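Local coordinates for activated BY transcription factor SSRB (Salmonella enterica, PDB 2WNW), which belongs to glycosyl hydrolase family 30 and combines a TIM-barrel domain with a beta-sandwich domain, at residues P146-F149 with D155-G158; M150-D155 with G159-R164; P89-D94 with Y100-S105; S192-P197 with D204-S209. All coordinates share one frame; numbering follows the deposited sequence.

Contact 1 (P146-F149 with D155-G158)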
loop_
_atom_site.group_PDB
_atom_site.type_symbol
_atom_site.label_atom_id
_atom_site.label_comp_id
_atom_site.label_asym_id
_atom_site.label_seq_id
_atom_site.Cartn_x
_atom_site.Cartn_y
_atom_site.Cartn_z
ATOM N N PRO A 146 36.755 4.798 2.712
ATOM C CA PRO A 146 37.794 5.812 2.916
ATOM C C PRO A 146 39.097 5.141 2.475
ATOM O O PRO A 146 39.108 3.940 2.191
ATOM C CB PRO A 146 37.772 6.041 4.430
ATOM C CG PRO A 146 36.352 5.705 4.816
ATOM C CD PRO A 146 36.093 4.460 3.984
ATOM N N PRO A 147 40.207 5.897 2.409
ATOM C CA PRO A 147 41.482 5.293 1.996
ATOM C C PRO A 147 41.823 4.153 2.957
ATOM O O PRO A 147 41.430 4.191 4.122
ATOM C CB PRO A 147 42.470 6.454 2.109
ATOM C CG PRO A 147 41.601 7.669 1.868
ATOM C CD PRO A 147 40.357 7.340 2.661
ATOM N N ALA A 148 42.558 3.154 2.474
ATOM C CA ALA A 148 42.921 2.005 3.296
ATOM C C ALA A 148 43.580 2.341 4.633
ATOM O O ALA A 148 43.171 1.820 5.671
ATOM C CB ALA A 148 43.823 1.055 2.502
ATOM N N PHE A 149 44.587 3.211 4.618
ATOM C CA PHE A 149 45.286 3.549 5.855
ATOM C C PHE A 149 44.431 4.248 6.907
ATOM O O PHE A 149 44.836 4.349 8.064
ATOM C CB PHE A 149 46.546 4.385 5.573
ATOM C CG PHE A 149 46.273 5.812 5.183
ATOM C CD1 PHE A 149 45.892 6.138 3.884
ATOM C CD2 PHE A 149 46.426 6.838 6.115
ATOM C CE1 PHE A 149 45.671 7.468 3.514
ATOM C CE2 PHE A 149 46.206 8.169 5.756
ATOM C CZ PHE A 149 45.829 8.484 4.453
ATOM N N ASP A 155 42.396 -1.756 4.501
ATOM C CA ASP A 155 41.993 -2.281 3.193
ATOM C C ASP A 155 40.676 -1.633 2.785
ATOM O O ASP A 155 39.747 -1.575 3.586
ATOM C CB ASP A 155 41.797 -3.797 3.303
ATOM C CG ASP A 155 41.622 -4.488 1.951
ATOM O OD1 ASP A 155 41.385 -3.818 0.924
ATOM O OD2 ASP A 155 41.717 -5.732 1.928
ATOM N N MET A 156 40.588 -1.147 1.550
ATOM C CA MET A 156 39.343 -0.535 1.090
ATOM C C MET A 156 38.249 -1.599 0.966
ATOM O O MET A 156 37.061 -1.298 1.103
ATOM C CB MET A 156 39.551 0.169 -0.253
ATOM C CG MET A 156 40.373 1.446 -0.146
ATOM S SD MET A 156 40.486 2.331 -1.695
ATOM C CE MET A 156 38.874 3.146 -1.757
ATOM N N ASN A 157 38.657 -2.843 0.719
ATOM C CA ASN A 157 37.712 -3.954 0.593
ATOM C C ASN A 157 37.555 -4.688 1.926
ATOM O O ASN A 157 38.342 -4.497 2.854
ATOM C CB ASN A 157 38.200 -4.985 -0.433
ATOM C CG ASN A 157 38.661 -4.363 -1.730
ATOM O OD1 ASN A 157 39.844 -4.432 -2.076
ATOM N ND2 ASN A 157 37.735 -3.761 -2.462
ATOM N N GLY A 158 36.531 -5.532 2.001
ATOM C CA GLY A 158 36.305 -6.343 3.185
ATOM C C GLY A 158 35.795 -5.698 4.452
ATOM O O GLY A 158 36.028 -6.220 5.543
#
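M156 packs against P146 and A148 in a small, buried, mainly van der Waals contact within one long loop, the connection that leaves barrel strand 138-143 and ends at helix 167-183. It illustrates how a long barrel loop can fold back on its own backbone. The CG of M156 does most of the touching, lying 3.6 Å from P146 O and 3.8 Å from A148 N. With chi1 at -72°, this CG lies beside its own backbone N and within reach of the P146 carbonyl; the bend at chi3 then brings CE to 4.0 Å from P146 O. A148 adds its methyl group, with CB 3.7 Å from D155 N, at the point where the two backbones are nearest. The second segment is shaped by an Asx turn, in which N157 N donates to D155 OD1 at 2.9 Å. That donor approaches from above the carboxylate plane, 62° out of it, and the bond ties the backbone just past M156 to the D155 side chain. Behind the contact, P146 and P147 turn their rings to W170 of helix 167-183, F149 rests on helix 106-110, and M156 reaches S92 in the loop that follows strand 85-90.

Contact 2 (M150-D155 with G159-R164); sequences MKTNND and GGKLRR
K151 and L162 form a single antiparallel beta bridge, a non-hydrogen-bonded pair whose flanking bonds run from R163 N to M150 O and from T152 N to K161 O. The bridge sits at the start of a type I turn, K151 to N154, in a loop of the TIM barrel. The K151 side chain shows how a buried lysine can tie separate parts of the backbone together. Its CB lies 3.4 Å from K161 O, the carbonyl already engaged by T152 N, and CG follows at 4.0 Å from the same oxygen. CD runs past P146 O. A bend at chi3 (64°) then turns the chain toward the glycines, so that CE comes 3.2 Å from G159 O and NZ bonds to that oxygen at 2.8 Å, nearly head-on to the carbonyl. NZ also donates to D155 O, on a lone pair and in the carbonyl plane; S145 OG and S205 O are within bonding reach as well, so four oxygens share the three N-H groups. R163 runs its CG past the K151 carbonyl carbon before its guanidinium turns to E165. Beyond the bridge, T152 OG1 accepts K161 N at 2.9 Å, with an N-H...O angle of 156°.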
loop_
_atom_site.group_PDB
_atom_site.type_symbol
_atom_site.label_atom_id
_atom_site.label_comp_id
_atom_site.label_asym_id
_atom_site.label_seq_id
_atom_site.Cartn_x
_atom_site.Cartn_y
_atom_site.Cartn_z
ATOM N N MET A 150 43.249 4.719 6.514
ATOM C CA MET A 150 42.357 5.392 7.454
ATOM C C MET A 150 41.379 4.419 8.111
ATOM O O MET A 150 40.552 4.824 8.928
ATOM C CB MET A 150 41.557 6.491 6.746
ATOM C CG MET A 150 42.371 7.697 6.314
ATOM S SD MET A 150 41.300 9.088 5.875
ATOM C CE MET A 150 42.489 10.203 5.162
ATOM N N LYS A 151 41.488 3.140 7.766
ATOM C CA LYS A 151 40.585 2.125 8.297
ATOM C C LYS A 151 41.228 1.132 9.259
ATOM O O LYS A 151 42.444 0.924 9.252
ATOM C CB LYS A 151 39.939 1.367 7.134
ATOM C CG LYS A 151 39.283 2.287 6.110
ATOM C CD LYS A 151 38.803 1.530 4.886
ATOM C CE LYS A 151 37.702 0.536 5.230
ATOM N NZ LYS A 151 37.363 -0.298 4.046
ATOM N N THR A 152 40.388 0.516 10.083
ATOM C CA THR A 152 40.832 -0.463 11.070
ATOM C C THR A 152 41.407 -1.727 10.440
ATOM O O THR A 152 42.190 -2.442 11.076
ATOM C CB THR A 152 39.667 -0.871 11.993
ATOM O OG1 THR A 152 38.569 -1.334 11.195
ATOM C CG2 THR A 152 39.215 0.310 12.829
ATOM N N ASN A 153 41.028 -2.003 9.193
ATOM C CA ASN A 153 41.505 -3.199 8.501
ATOM C C ASN A 153 42.550 -2.909 7.423
ATOM O O ASN A 153 42.985 -3.818 6.714
ATOM C CB ASN A 153 40.318 -3.949 7.881
ATOM C CG ASN A 153 39.661 -3.174 6.754
ATOM O OD1 ASN A 153 39.645 -1.944 6.764
ATOM N ND2 ASN A 153 39.106 -3.892 5.781
ATOM N N ASN A 154 42.943 -1.644 7.292
ATOM C CA ASN A 154 43.952 -1.251 6.310
ATOM C C ASN A 154 43.661 -1.810 4.912
ATOM O O ASN A 154 44.566 -2.263 4.210
ATOM C CB ASN A 154 45.330 -1.723 6.803
ATOM C CG ASN A 154 46.469 -1.221 5.942
ATOM O OD1 ASN A 154 46.508 -0.051 5.560
ATOM N ND2 ASN A 154 47.420 -2.105 5.645
ATOM N N ASP A 155 42.396 -1.756 4.501
ATOM C CA ASP A 155 41.993 -2.281 3.193
ATOM C C ASP A 155 40.676 -1.633 2.785
ATOM O O ASP A 155 39.747 -1.575 3.586
ATOM C CB ASP A 155 41.797 -3.797 3.303
ATOM C CG ASP A 155 41.622 -4.488 1.951
ATOM O OD1 ASP A 155 41.385 -3.818 0.924
ATOM O OD2 ASP A 155 41.717 -5.732 1.928
ATOM N N GLY A 159 35.100 -4.574 4.328
ATOM C CA GLY A 159 34.567 -3.924 5.509
ATOM C C GLY A 159 35.552 -3.061 6.273
ATOM O O GLY A 159 36.269 -2.247 5.692
ATOM N N GLY A 160 35.591 -3.253 7.586
ATOM C CA GLY A 160 36.462 -2.452 8.424
ATOM C C GLY A 160 35.717 -1.177 8.775
ATOM O O GLY A 160 34.587 -0.977 8.323
ATOM N N LYS A 161 36.330 -0.316 9.581
ATOM C CA LYS A 161 35.695 0.940 9.968
ATOM C C LYS A 161 36.682 2.095 9.872
ATOM O O LYS A 161 37.895 1.891 9.853
ATOM C CB LYS A 161 35.166 0.854 11.401
ATOM C CG LYS A 161 34.222 -0.308 11.641
ATOM C CD LYS A 161 33.625 -0.273 13.038
ATOM C CE LYS A 161 32.601 0.845 13.176
ATOM N NZ LYS A 161 31.898 0.795 14.488
ATOM N N LEU A 162 36.153 3.312 9.802
ATOM C CA LEU A 162 36.994 4.496 9.738
ATOM C C LEU A 162 37.588 4.665 11.131
ATOM O O LEU A 162 36.865 4.617 12.124
ATOM C CB LEU A 162 36.147 5.726 9.379
ATOM C CG LEU A 162 36.858 7.082 9.324
ATOM C CD1 LEU A 162 37.936 7.051 8.259
ATOM C CD2 LEU A 162 35.842 8.183 9.022
ATOM N N ARG A 163 38.904 4.829 11.220
ATOM C CA ARG A 163 39.521 5.009 12.526
ATOM C C ARG A 163 38.997 6.317 13.098
ATOM O O ARG A 163 38.920 7.322 12.392
ATOM C CB ARG A 163 41.048 5.048 12.407
ATOM C CG ARG A 163 41.667 3.689 12.121
ATOM C CD ARG A 163 43.181 3.735 12.278
ATOM N NE ARG A 163 43.833 4.446 11.185
ATOM C CZ ARG A 163 44.739 5.407 11.347
ATOM N NH1 ARG A 163 45.105 5.786 12.563
ATOM N NH2 ARG A 163 45.297 5.977 10.288
ATOM N N ARG A 164 38.628 6.303 14.373
ATOM C CA ARG A 164 38.085 7.498 15.004
ATOM C C ARG A 164 38.981 8.719 14.832
ATOM O O ARG A 164 38.487 9.834 14.676
ATOM C CB ARG A 164 37.834 7.253 16.494
ATOM C CG ARG A 164 37.235 8.457 17.208
ATOM C CD ARG A 164 35.867 8.822 16.636
ATOM N NE ARG A 164 35.479 10.186 16.987
ATOM C CZ ARG A 164 34.277 10.707 16.758
ATOM N NH1 ARG A 164 33.335 9.978 16.177
ATOM N NH2 ARG A 164 34.020 11.960 17.110
#

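Contact 3 (P89-D94 with Y100-S105); sequences PIQSCD and YAYVDS
S92 and Y100 are joined by one backbone bond, one bond from backbone to hydroxyl, and a ring contact. S92 N donates to Y100 O, and Y100 N returns a bond to S92 OG at 2.9 Å; chi1 of 60° sets this hydroxyl between the S92 backbone N and carbonyl carbon. S92 CB itself lies over a face of the Y100 ring, 3.7 Å from its centroid, in a CH-pi contact. Q91 repeats the theme on the second tyrosine: its CG lies over one face of the Y102 ring, 3.8 Å from the centroid, while Q91 N donates to Y102 OH at 3.0 Å. I90 CG2 meets that ring differently, at its edge. A water in the plane of the Y100 ring bonds to Y100 OH at 2.6 Å and lies 2.9 Å from P89 O, probably as donor, linking the tyrosine to strand 85-90. In the next shell, D204 bonds to S92 OG, and D119 of helix 117-122 bonds to Y102 OH, so each hydroxyl is held by two partners. Residues of helix 167-183 lie against I90, Q91 and Y102. The whole is a beta-alpha loop of a TIM barrel, turning back over the C-terminal end of strand 85-90.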
loop_
_atom_site.group_PDB
_atom_site.type_symbol
_atom_site.label_atom_id
_atom_site.label_comp_id
_atom_site.label_asym_id
_atom_site.label_seq_id
_atom_site.Cartn_x
_atom_site.Cartn_y
_atom_site.Cartn_z
ATOM N N PRO A 89 30.453 7.820 -7.198
ATOM C CA PRO A 89 31.296 7.439 -6.070
ATOM C C PRO A 89 32.451 8.369 -5.724
ATOM O O PRO A 89 33.093 8.947 -6.607
ATOM C CB PRO A 89 31.795 6.062 -6.486
ATOM C CG PRO A 89 32.034 6.262 -7.954
ATOM C CD PRO A 89 30.785 7.017 -8.393
ATOM N N ILE A 90 32.690 8.508 -4.423
ATOM C CA ILE A 90 33.799 9.293 -3.894
ATOM C C ILE A 90 34.820 8.177 -3.653
ATOM O O ILE A 90 34.692 7.396 -2.708
ATOM C CB ILE A 90 33.408 9.994 -2.566
ATOM C CG1 ILE A 90 32.282 10.999 -2.834
ATOM C CG2 ILE A 90 34.626 10.686 -1.952
ATOM C CD1 ILE A 90 31.753 11.708 -1.586
ATOM N N GLN A 91 35.813 8.115 -4.538
ATOM C CA GLN A 91 36.848 7.079 -4.555
ATOM C C GLN A 91 36.202 5.837 -5.183
ATOM O O GLN A 91 35.045 5.880 -5.593
ATOM C CB GLN A 91 37.410 6.793 -3.153
ATOM C CG GLN A 91 38.021 8.041 -2.504
ATOM C CD GLN A 91 38.960 7.741 -1.346
ATOM O OE1 GLN A 91 38.718 6.837 -0.539
ATOM N NE2 GLN A 91 40.028 8.522 -1.244
ATOM N N SER A 92 36.933 4.733 -5.258
ATOM C CA SER A 92 36.417 3.532 -5.911
ATOM C C SER A 92 35.236 2.771 -5.298
ATOM O O SER A 92 35.026 2.769 -4.085
ATOM C CB SER A 92 37.568 2.545 -6.117
ATOM O OG SER A 92 38.144 2.182 -4.876
ATOM N N CYS A 93 34.461 2.137 -6.177
ATOM C CA CYS A 93 33.342 1.286 -5.789
ATOM C C CYS A 93 33.654 -0.008 -6.542
ATOM O O CYS A 93 34.690 -0.082 -7.210
ATOM C CB CYS A 93 31.989 1.884 -6.221
ATOM S SG CYS A 93 31.667 1.999 -7.991
ATOM N N ASP A 94 32.807 -1.029 -6.445
ATOM C CA ASP A 94 33.111 -2.280 -7.142
ATOM C C ASP A 94 33.165 -2.106 -8.655
ATOM O O ASP A 94 33.926 -2.796 -9.342
ATOM C CB ASP A 94 32.115 -3.385 -6.750
ATOM C CG ASP A 94 30.674 -2.993 -6.981
ATOM O OD1 ASP A 94 30.306 -1.851 -6.637
ATOM O OD2 ASP A 94 29.906 -3.838 -7.488
ATOM N N TYR A 100 40.953 2.551 -5.673
ATOM C CA TYR A 100 41.696 3.799 -5.826
ATOM C C TYR A 100 41.193 4.822 -4.819
ATOM O O TYR A 100 40.003 4.861 -4.499
ATOM C CB TYR A 100 41.610 4.347 -7.266
ATOM C CG TYR A 100 40.250 4.827 -7.736
ATOM C CD1 TYR A 100 39.755 6.078 -7.361
ATOM C CD2 TYR A 100 39.463 4.030 -8.563
ATOM C CE1 TYR A 100 38.506 6.522 -7.799
ATOM C CE2 TYR A 100 38.212 4.461 -9.005
ATOM C CZ TYR A 100 37.738 5.705 -8.618
ATOM O OH TYR A 100 36.487 6.110 -9.032
ATOM N N ALA A 101 42.116 5.622 -4.292
ATOM C CA ALA A 101 41.784 6.653 -3.311
ATOM C C ALA A 101 42.485 7.943 -3.709
ATOM O O ALA A 101 43.419 7.925 -4.510
ATOM C CB ALA A 101 42.227 6.219 -1.918
ATOM N N TYR A 102 42.047 9.062 -3.142
ATOM C CA TYR A 102 42.632 10.359 -3.467
ATOM C C TYR A 102 43.941 10.625 -2.722
ATOM O O TYR A 102 44.684 11.544 -3.061
ATOM C CB TYR A 102 41.600 11.451 -3.189
ATOM C CG TYR A 102 40.308 11.214 -3.946
ATOM C CD1 TYR A 102 39.071 11.418 -3.338
ATOM C CD2 TYR A 102 40.327 10.778 -5.272
ATOM C CE1 TYR A 102 37.881 11.189 -4.029
ATOM C CE2 TYR A 102 39.142 10.548 -5.975
ATOM C CZ TYR A 102 37.924 10.755 -5.346
ATOM O OH TYR A 102 36.748 10.537 -6.030
ATOM N N VAL A 103 44.212 9.810 -1.709
ATOM C CA VAL A 103 45.443 9.904 -0.927
ATOM C C VAL A 103 45.727 8.476 -0.451
ATOM O O VAL A 103 44.825 7.789 0.024
ATOM C CB VAL A 103 45.288 10.872 0.279
ATOM C CG1 VAL A 103 44.249 10.350 1.254
ATOM C CG2 VAL A 103 46.630 11.047 0.972
ATOM N N ASP A 104 46.972 8.025 -0.579
ATOM C CA ASP A 104 47.299 6.650 -0.210
ATOM C C ASP A 104 48.147 6.392 1.027
ATOM O O ASP A 104 48.297 5.240 1.438
ATOM C CB ASP A 104 47.944 5.953 -1.404
ATOM C CG ASP A 104 47.030 5.911 -2.608
ATOM O OD1 ASP A 104 45.957 5.276 -2.514
ATOM O OD2 ASP A 104 47.380 6.521 -3.642
ATOM N N SER A 105 48.709 7.440 1.619
ATOM C CA SER A 105 49.521 7.257 2.815
ATOM C C SER A 105 49.366 8.442 3.747
ATOM O O SER A 105 48.969 9.526 3.322
ATOM C CB SER A 105 50.999 7.103 2.447
ATOM O OG SER A 105 51.533 8.322 1.957
HETATM O O HOH W 1 35.601 8.251 -7.847
#

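Contact 4 (S192-P197 with D204-S209)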
loop_
_atom_site.group_PDB
_atom_site.type_symbol
_atom_site.label_atom_id
_atom_site.label_comp_id
_atom_site.label_asym_id
_atom_site.label_seq_id
_atom_site.Cartn_x
_atom_site.Cartn_y
_atom_site.Cartn_z
ATOM N N SER A 192 25.847 11.205 0.698
ATOM C CA SER A 192 25.374 10.207 1.642
ATOM C C SER A 192 26.673 9.998 2.419
ATOM O O SER A 192 27.761 10.217 1.877
ATOM C CB SER A 192 24.891 8.918 0.959
ATOM O OG SER A 192 25.948 8.131 0.450
ATOM N N VAL A 193 26.578 9.634 3.690
ATOM C CA VAL A 193 27.774 9.436 4.502
ATOM C C VAL A 193 28.574 8.221 4.063
ATOM O O VAL A 193 29.800 8.268 3.985
ATOM C CB VAL A 193 27.411 9.260 5.995
ATOM C CG1 VAL A 193 28.627 8.767 6.776
ATOM C CG2 VAL A 193 26.927 10.584 6.562
ATOM N N GLN A 194 27.869 7.137 3.768
ATOM C CA GLN A 194 28.511 5.893 3.372
ATOM C C GLN A 194 27.518 4.954 2.703
ATOM O O GLN A 194 26.372 4.826 3.140
ATOM C CB GLN A 194 29.094 5.215 4.616
ATOM C CG GLN A 194 29.509 3.764 4.438
ATOM C CD GLN A 194 30.734 3.608 3.561
ATOM O OE1 GLN A 194 31.683 4.380 3.664
ATOM N NE2 GLN A 194 30.731 2.588 2.711
ATOM N N ASN A 195 27.967 4.301 1.638
ATOM C CA ASN A 195 27.137 3.345 0.925
ATOM C C ASN A 195 27.035 2.095 1.806
ATOM O O ASN A 195 28.058 1.558 2.244
ATOM C CB ASN A 195 27.794 2.976 -0.411
ATOM C CG ASN A 195 27.041 1.884 -1.156
ATOM O OD1 ASN A 195 25.915 2.087 -1.612
ATOM N ND2 ASN A 195 27.660 0.715 -1.275
ATOM N N GLU A 196 25.809 1.661 2.091
ATOM C CA GLU A 196 25.578 0.452 2.889
ATOM C C GLU A 196 26.491 0.346 4.116
ATOM O O GLU A 196 27.285 -0.593 4.232
ATOM C CB GLU A 196 25.776 -0.781 2.000
ATOM C CG GLU A 196 24.899 -0.800 0.757
ATOM C CD GLU A 196 25.036 -2.087 -0.038
ATOM O OE1 GLU A 196 24.987 -3.174 0.571
ATOM O OE2 GLU A 196 25.178 -2.017 -1.273
ATOM N N PRO A 197 26.357 1.288 5.065
ATOM C CA PRO A 197 27.152 1.350 6.296
ATOM C C PRO A 197 27.111 0.154 7.241
ATOM O O PRO A 197 27.884 0.099 8.194
ATOM C CB PRO A 197 26.646 2.625 6.966
ATOM C CG PRO A 197 25.207 2.691 6.521
ATOM C CD PRO A 197 25.315 2.331 5.062
ATOM N N ASP A 204 34.860 -2.614 -2.175
ATOM C CA ASP A 204 34.892 -1.393 -1.367
ATOM C C ASP A 204 33.701 -1.269 -0.423
ATOM O O ASP A 204 32.552 -1.228 -0.858
ATOM C CB ASP A 204 34.952 -0.179 -2.287
ATOM C CG ASP A 204 36.052 -0.297 -3.320
ATOM O OD1 ASP A 204 37.114 0.335 -3.140
ATOM O OD2 ASP A 204 35.852 -1.044 -4.305
ATOM N N SER A 205 33.987 -1.198 0.871
ATOM C CA SER A 205 32.947 -1.089 1.885
ATOM C C SER A 205 33.534 -0.570 3.197
ATOM O O SER A 205 34.739 -0.641 3.417
ATOM C CB SER A 205 32.287 -2.456 2.099
ATOM O OG SER A 205 33.261 -3.469 2.301
ATOM N N CYS A 206 32.675 -0.051 4.065
ATOM C CA CYS A 206 33.111 0.490 5.348
ATOM C C CYS A 206 31.907 0.534 6.279
ATOM O O CYS A 206 30.832 0.982 5.883
ATOM C CB CYS A 206 33.678 1.900 5.149
ATOM S SG CYS A 206 34.444 2.628 6.614
ATOM N N LEU A 207 32.089 0.075 7.514
ATOM C CA LEU A 207 31.002 0.039 8.486
ATOM C C LEU A 207 30.951 1.230 9.434
ATOM O O LEU A 207 31.979 1.735 9.881
ATOM C CB LEU A 207 31.095 -1.234 9.330
ATOM C CG LEU A 207 31.128 -2.584 8.616
ATOM C CD1 LEU A 207 31.350 -3.681 9.650
ATOM C CD2 LEU A 207 29.829 -2.810 7.858
ATOM N N TYR A 208 29.732 1.664 9.732
ATOM C CA TYR A 208 29.470 2.762 10.660
ATOM C C TYR A 208 28.231 2.370 11.449
ATOM O O TYR A 208 27.283 1.827 10.879
ATOM C CB TYR A 208 29.116 4.062 9.935
ATOM C CG TYR A 208 30.222 4.780 9.206
ATOM C CD1 TYR A 208 30.834 5.906 9.762
ATOM C CD2 TYR A 208 30.587 4.401 7.915
ATOM C CE1 TYR A 208 31.775 6.646 9.037
ATOM C CE2 TYR A 208 31.521 5.125 7.188
ATOM C CZ TYR A 208 32.106 6.248 7.752
ATOM O OH TYR A 208 33.000 6.983 7.005
ATOM N N SER A 209 28.230 2.640 12.748
ATOM C CA SER A 209 27.049 2.369 13.557
ATOM C C SER A 209 26.198 3.600 13.254
ATOM O O SER A 209 26.705 4.561 12.678
ATOM C CB SER A 209 27.401 2.352 15.042
ATOM O OG SER A 209 27.879 3.625 15.444
HETATM O O HOH W 2 32.298 6.970 4.414
HETATM O O HOH W 3 29.892 -0.635 -0.050
HETATM O O HOH W 4 29.754 -0.952 2.867
#
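Q194 and P197 pack against C206, L207 and Y208, but the first link in sequence is indirect. D204 O accepts a bond from a water that in turn accepts from N195 ND2, while the D204 carboxylate leads away to H343. S205 likewise directs its hydroxyl elsewhere, to G159 N. Direct contact begins at C206, whose O lies 3.4 Å from Q194 CG and whose CB is 3.5 Å from Q194 OE1. Q194 CG is anti to its backbone N (chi1 166°) and the chain bends at chi2 (70°), which brings the amide alongside C206 and the Y208 ring. Bonds from NE2 to N195 O (2.9 Å) and W144 O fix that amide. A second water accepts a long bond from C206 N and probably donates to E196 O. Both segments belong to the connection between barrel strand 190-192 and helix 210-227, a beta-alpha loop of the TIM barrel, and E196 OE2 is hydrogen-bonded to a glycerol. L207 follows, with CA 3.1 Å from P197 O in a CA-H...O contact and CD2 near the same oxygen. Y208 N then donates to P197 O at 2.9 Å, in the carbonyl plane and on a lone pair. The Y208 ring takes V193 CG1 over one face. Q194 CB approaches it obliquely, 3.5 Å from CE2, the amide inclined by only 26° to the ring. Y208 OH donates at 2.7 Å to a third water, which donates to V193 O and Q194 OE1. S209 sits at the N-cap of helix 210-227, its OG capping a backbone N.

In the fold
All four contacts lie at or just after the ends of three successive barrel strands, 85-90, 138-143 and 190-192, and they interlock through polar atoms. Contacts 1 and 2 belong to one loop, with centres about 6 Å apart, and share D155; F149 O of the first meets R163 NH2 of the second at 2.8 Å. Contact 4 is joined to contact 1 through M156 O and S205 N, and to contact 2 where G160 O lies 2.8 Å from L207 N. Contacts 3 and 4, with centres about 14 Å apart, are jointed by S92 OG and D204 OD1 at 2.7 Å. Glycerol is bound by D94 in contact 3 and by E196 in contact 4, which may mark a pocket beside these loops.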